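14-3-3 protein (Cryptosporidium parvum, PDB 3EFZ) probably binds phosphoserine-containing partner proteins, as other members of the all-helical 14-3-3 family do, and so takes part in cell regulation and signalling. Local coordinates at residues 135-138 against 139-142; 141-144 against 145-149. One frame throughout, in Å; residues are numbered along the deposited sequence. Where two conformers were deposited one is given.

How the contacts relate
Both contacts belong to helix 138-158: contact 1 starts it from the preceding loop, and contact 2 carries it inward over the following two turns. They share Arg141 and Ala142, their centres lie about 9 Å apart, and the ring of Tyr135 in contact 1 packs on the sulfur of Cys144 in contact 2. Contact 1, about 18 Å from the centre of the chain, is partly buried and largely polar, with an arginine, two glutamates and a water around the helix start. Contact 2, about 10 Å from that centre, is buried; backbone bonds and apolar side chains dominate it, and its lysines find their acidic partners outside the segments.

Contact 1: residues 135-138 against 139-142; sequences YSEE and GARA
Arg141 reaches back from the first turn of its helix to the loop that leads into it, where its NE donates a hydrogen bond of 2.7 Å to the carbonyl O of Tyr135. The carbonyl meets the guanidinium near its plane, tilted 18° out of it, and the donor lies nearly in line with the C=O bond. The side chain gets there because it is stretched from CG to NE, with chi2 at -173°; NH2 adds a weak hydrogen bond to Leu133 O. Arginine suits this place, since a long chain with several N-H groups can tie two loop carbonyls to the helix.

Glu137 occupies the N-cap position, and the backbone bonds of the helix begin here. Arg141 N reaches Glu137 O in a weak bond of 3.3 Å, and Ala142 N bonds Glu138 O at 3.2 Å. The acid of Glu138 stays apart from the guanidinium: a single water donates to Glu138 OE2 and accepts a weak bond from Arg141 NH1, linking the two groups.

The apolar contact is that of Ala140 with Tyr135, CB lying 3.9 Å from CD2 and approaching the ring obliquely; a small methyl suits a place close against the ring.

Tyrosine suits its buried spot because the ring packs while the hydroxyl hydrogen-bonds Leu52 O. The start of helix 138-158 is thus anchored to helix 32-54 through Tyr135, to the loop after that helix through Ser136, whose OG bonds Asp57, and to helix 161-185 through Glu138, Arg141 and Ala142.

Contact 2: residues 141-144 against 145-149; sequences RAFC and IKLKG
Phe143 and Leu147, one helical turn apart, lay their side chains obliquely across one another, with CE2 of the ring 3.7 Å from CD1 of the leucine. Both swing CG away from the backbone N (chi1 177° for Phe143, -162° for Leu147). Broad and branched apolar groups suit this flank: the ring also packs on Val48 and Val51 of helix 32-54, and the leucine on Val124 and Ile128 of helix 100-131.

Ile145 leaves the helix on a different flank, running its CG1 branch back along the preceding turn until CG1 lies 3.3 Å from Arg141 O. That branch stands beside the backbone N, chi1 -65°, while CG2 points away from it. Its beta-branched side chain covers the backbone and touches Asp177 and Arg181 of helix 161-185. Lys148 likewise sets its CG 3.4 Å from Cys144 O. The compact Cys144 suits a closely packed place, touching Leu52 and Ile128.

Regular backbone bonds fix where each side chain leaves the helix, and the torsions then set its course: Lys146 N to Ala142 O at 2.9 Å is close to straight, and Leu147 N to Phe143 O measures 3.1 Å.

The chemistry is that of a helix buried on several sides, with backbone polar groups paired within the helix and lysine ends carried to acids. Lys148 forms a salt bridge with Asp129, which should offset the cost of burying its charge. Lys146, about 6 Å between side chains from Arg153, a predicted phosphoserine-contacting residue, may add positive potential near the presumed phosphopeptide groove; its salt bridge to Asp150 would partly offset this.

Contact 1: residues 135-138 against 139-142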
loop_
_atom_site.group_PDB
_atom_site.type_symbol
_atom_site.label_atom_id
_atom_site.label_comp_id
_atom_site.label_asym_id
_atom_site.label_seq_id
_atom_site.Cartn_x
_atom_site.Cartn_y
_atom_site.Cartn_z
ATOM N N TYR B 135 -0.959 25.247 -4.121
ATOM C CA TYR B 135 -2.386 24.994 -3.943
ATOM C C TYR B 135 -3.080 26.312 -3.590
ATOM O O TYR B 135 -2.974 26.774 -2.462
ATOM C CB TYR B 135 -2.624 23.984 -2.819
ATOM C CG TYR B 135 -2.085 22.607 -3.102
ATOM C CD1 TYR B 135 -0.838 22.199 -2.602
ATOM C CD2 TYR B 135 -2.819 21.703 -3.856
ATOM C CE1 TYR B 135 -0.336 20.927 -2.866
ATOM C CE2 TYR B 135 -2.335 20.426 -4.125
ATOM C CZ TYR B 135 -1.100 20.044 -3.620
ATOM O OH TYR B 135 -0.627 18.787 -3.890
ATOM N N SER B 136 -3.770 26.933 -4.544
ATOM C CA SER B 136 -4.435 28.218 -4.247
ATOM C C SER B 136 -5.737 27.999 -3.476
ATOM O O SER B 136 -6.227 28.897 -2.791
ATOM C CB SER B 136 -4.641 29.075 -5.503
ATOM O OG SER B 136 -5.426 28.421 -6.485
ATOM N N GLU B 137 -6.267 26.785 -3.575
ATOM C CA GLU B 137 -7.505 26.432 -2.903
ATOM C C GLU B 137 -7.247 26.255 -1.410
ATOM O O GLU B 137 -6.350 25.519 -1.002
ATOM C CB GLU B 137 -8.149 25.181 -3.535
ATOM C CG GLU B 137 -7.179 24.243 -4.272
ATOM C CD GLU B 137 -6.813 24.726 -5.678
ATOM O OE1 GLU B 137 -5.666 25.198 -5.869
ATOM O OE2 GLU B 137 -7.671 24.620 -6.590
ATOM N N GLU B 138 -8.030 26.956 -0.597
ATOM C CA GLU B 138 -7.802 26.970 0.862
ATOM C C GLU B 138 -8.053 25.611 1.545
ATOM O O GLU B 138 -7.345 25.235 2.505
ATOM C CB GLU B 138 -8.611 28.094 1.537
ATOM C CG GLU B 138 -8.329 29.516 0.994
ATOM C CD GLU B 138 -7.005 30.160 1.490
ATOM O OE1 GLU B 138 -6.825 31.380 1.234
ATOM O OE2 GLU B 138 -6.155 29.473 2.124
ATOM N N GLY B 139 -9.068 24.901 1.048
ATOM C CA GLY B 139 -9.348 23.529 1.458
ATOM C C GLY B 139 -8.181 22.582 1.229
ATOM O O GLY B 139 -7.855 21.799 2.108
ATOM N N ALA B 140 -7.554 22.656 0.054
ATOM C CA ALA B 140 -6.398 21.807 -0.285
ATOM C C ALA B 140 -5.165 22.039 0.589
ATOM O O ALA B 140 -4.399 21.099 0.853
ATOM C CB ALA B 140 -6.034 21.965 -1.754
ATOM N N ARG B 141 -4.944 23.290 1.001
ATOM C CA ARG B 141 -3.828 23.612 1.902
ATOM C C ARG B 141 -4.066 23.017 3.270
ATOM O O ARG B 141 -3.155 22.462 3.863
ATOM C CB ARG B 141 -3.602 25.120 2.012
ATOM C CG ARG B 141 -2.922 25.714 0.812
ATOM C CD ARG B 141 -2.577 27.177 1.070
ATOM N NE ARG B 141 -2.119 27.852 -0.132
ATOM C CZ ARG B 141 -1.682 29.110 -0.177
ATOM N NH1 ARG B 141 -1.613 29.851 0.940
ATOM N NH2 ARG B 141 -1.302 29.618 -1.333
ATOM N N ALA B 142 -5.293 23.138 3.774
ATOM C CA ALA B 142 -5.658 22.540 5.055
ATOM C C ALA B 142 -5.522 21.016 4.966
ATOM O O ALA B 142 -5.040 20.384 5.894
ATOM C CB ALA B 142 -7.086 22.960 5.471
HETATM O O HOH W 1 -3.565 30.218 3.415
#

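Contact 2: residues 141-144 against 145-149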
loop_
_atom_site.group_PDB
_atom_site.type_symbol
_atom_site.label_atom_id
_atom_site.label_comp_id
_atom_site.label_asym_id
_atom_site.label_seq_id
_atom_site.Cartn_x
_atom_site.Cartn_y
_atom_site.Cartn_z
ATOM N N ARG B 141 -4.944 23.290 1.001
ATOM C CA ARG B 141 -3.828 23.612 1.902
ATOM C C ARG B 141 -4.066 23.017 3.270
ATOM O O ARG B 141 -3.155 22.462 3.863
ATOM C CB ARG B 141 -3.602 25.120 2.012
ATOM C CG ARG B 141 -2.922 25.714 0.812
ATOM C CD ARG B 141 -2.577 27.177 1.070
ATOM N NE ARG B 141 -2.119 27.852 -0.132
ATOM C CZ ARG B 141 -1.682 29.110 -0.177
ATOM N NH1 ARG B 141 -1.613 29.851 0.940
ATOM N NH2 ARG B 141 -1.302 29.618 -1.333
ATOM N N ALA B 142 -5.293 23.138 3.774
ATOM C CA ALA B 142 -5.658 22.540 5.055
ATOM C C ALA B 142 -5.522 21.016 4.966
ATOM O O ALA B 142 -5.040 20.384 5.894
ATOM C CB ALA B 142 -7.086 22.960 5.471
ATOM N N PHE B 143 -5.925 20.448 3.830
ATOM C CA PHE B 143 -5.790 19.023 3.583
ATOM C C PHE B 143 -4.339 18.536 3.772
ATOM O O PHE B 143 -4.103 17.546 4.456
ATOM C CB PHE B 143 -6.325 18.671 2.185
ATOM C CG PHE B 143 -6.159 17.216 1.812
ATOM C CD1 PHE B 143 -7.215 16.328 1.950
ATOM C CD2 PHE B 143 -4.943 16.735 1.330
ATOM C CE1 PHE B 143 -7.071 14.967 1.591
ATOM C CE2 PHE B 143 -4.794 15.385 0.983
ATOM C CZ PHE B 143 -5.860 14.509 1.116
ATOM N N CYS B 144 -3.382 19.220 3.139
ATOM C CA CYS B 144 -1.958 18.890 3.267
ATOM C C CYS B 144 -1.401 19.029 4.700
ATOM O O CYS B 144 -0.561 18.236 5.129
ATOM C CB CYS B 144 -1.136 19.755 2.314
ATOM S SG CYS B 144 -1.518 19.524 0.579
ATOM N N ILE B 145 -1.876 20.032 5.437
ATOM C CA ILE B 145 -1.410 20.293 6.799
ATOM C C ILE B 145 -1.968 19.242 7.787
ATOM O O ILE B 145 -1.249 18.780 8.687
ATOM C CB ILE B 145 -1.728 21.760 7.201
ATOM C CG1 ILE B 145 -0.916 22.722 6.319
ATOM C CG2 ILE B 145 -1.480 22.028 8.710
ATOM C CD1 ILE B 145 -1.432 24.171 6.320
ATOM N N LYS B 146 -3.230 18.846 7.609
ATOM C CA LYS B 146 -3.778 17.722 8.368
ATOM C C LYS B 146 -2.945 16.445 8.129
ATOM O O LYS B 146 -2.632 15.705 9.073
ATOM C CB LYS B 146 -5.248 17.451 8.009
ATOM C CG LYS B 146 -5.654 16.045 8.388
ATOM C CD LYS B 146 -6.976 15.593 7.855
ATOM C CE LYS B 146 -7.178 14.126 8.187
ATOM N NZ LYS B 146 -6.503 13.228 7.232
ATOM N N LEU B 147 -2.603 16.217 6.858
ATOM C CA LEU B 147 -1.791 15.102 6.415
ATOM C C LEU B 147 -0.422 15.072 7.105
ATOM O O LEU B 147 0.032 14.013 7.542
ATOM C CB LEU B 147 -1.623 15.213 4.901
ATOM C CG LEU B 147 -1.195 14.008 4.095
ATOM C CD1 LEU B 147 -1.782 14.068 2.674
ATOM C CD2 LEU B 147 0.349 13.925 4.082
ATOM N N LYS B 148 0.226 16.232 7.206
ATOM C CA LYS B 148 1.460 16.354 7.994
ATOM C C LYS B 148 1.212 16.038 9.470
ATOM O O LYS B 148 2.072 15.457 10.129
ATOM C CB LYS B 148 2.080 17.743 7.855
ATOM C CG LYS B 148 2.584 18.093 6.451
ATOM C CD LYS B 148 3.548 19.253 6.489
ATOM C CE LYS B 148 2.854 20.596 6.823
ATOM N NZ LYS B 148 3.839 21.697 7.045
ATOM N N GLY B 149 0.050 16.450 9.980
ATOM C CA GLY B 149 -0.406 16.097 11.319
ATOM C C GLY B 149 -0.494 14.607 11.533
ATOM O O GLY B 149 0.056 14.102 12.520
#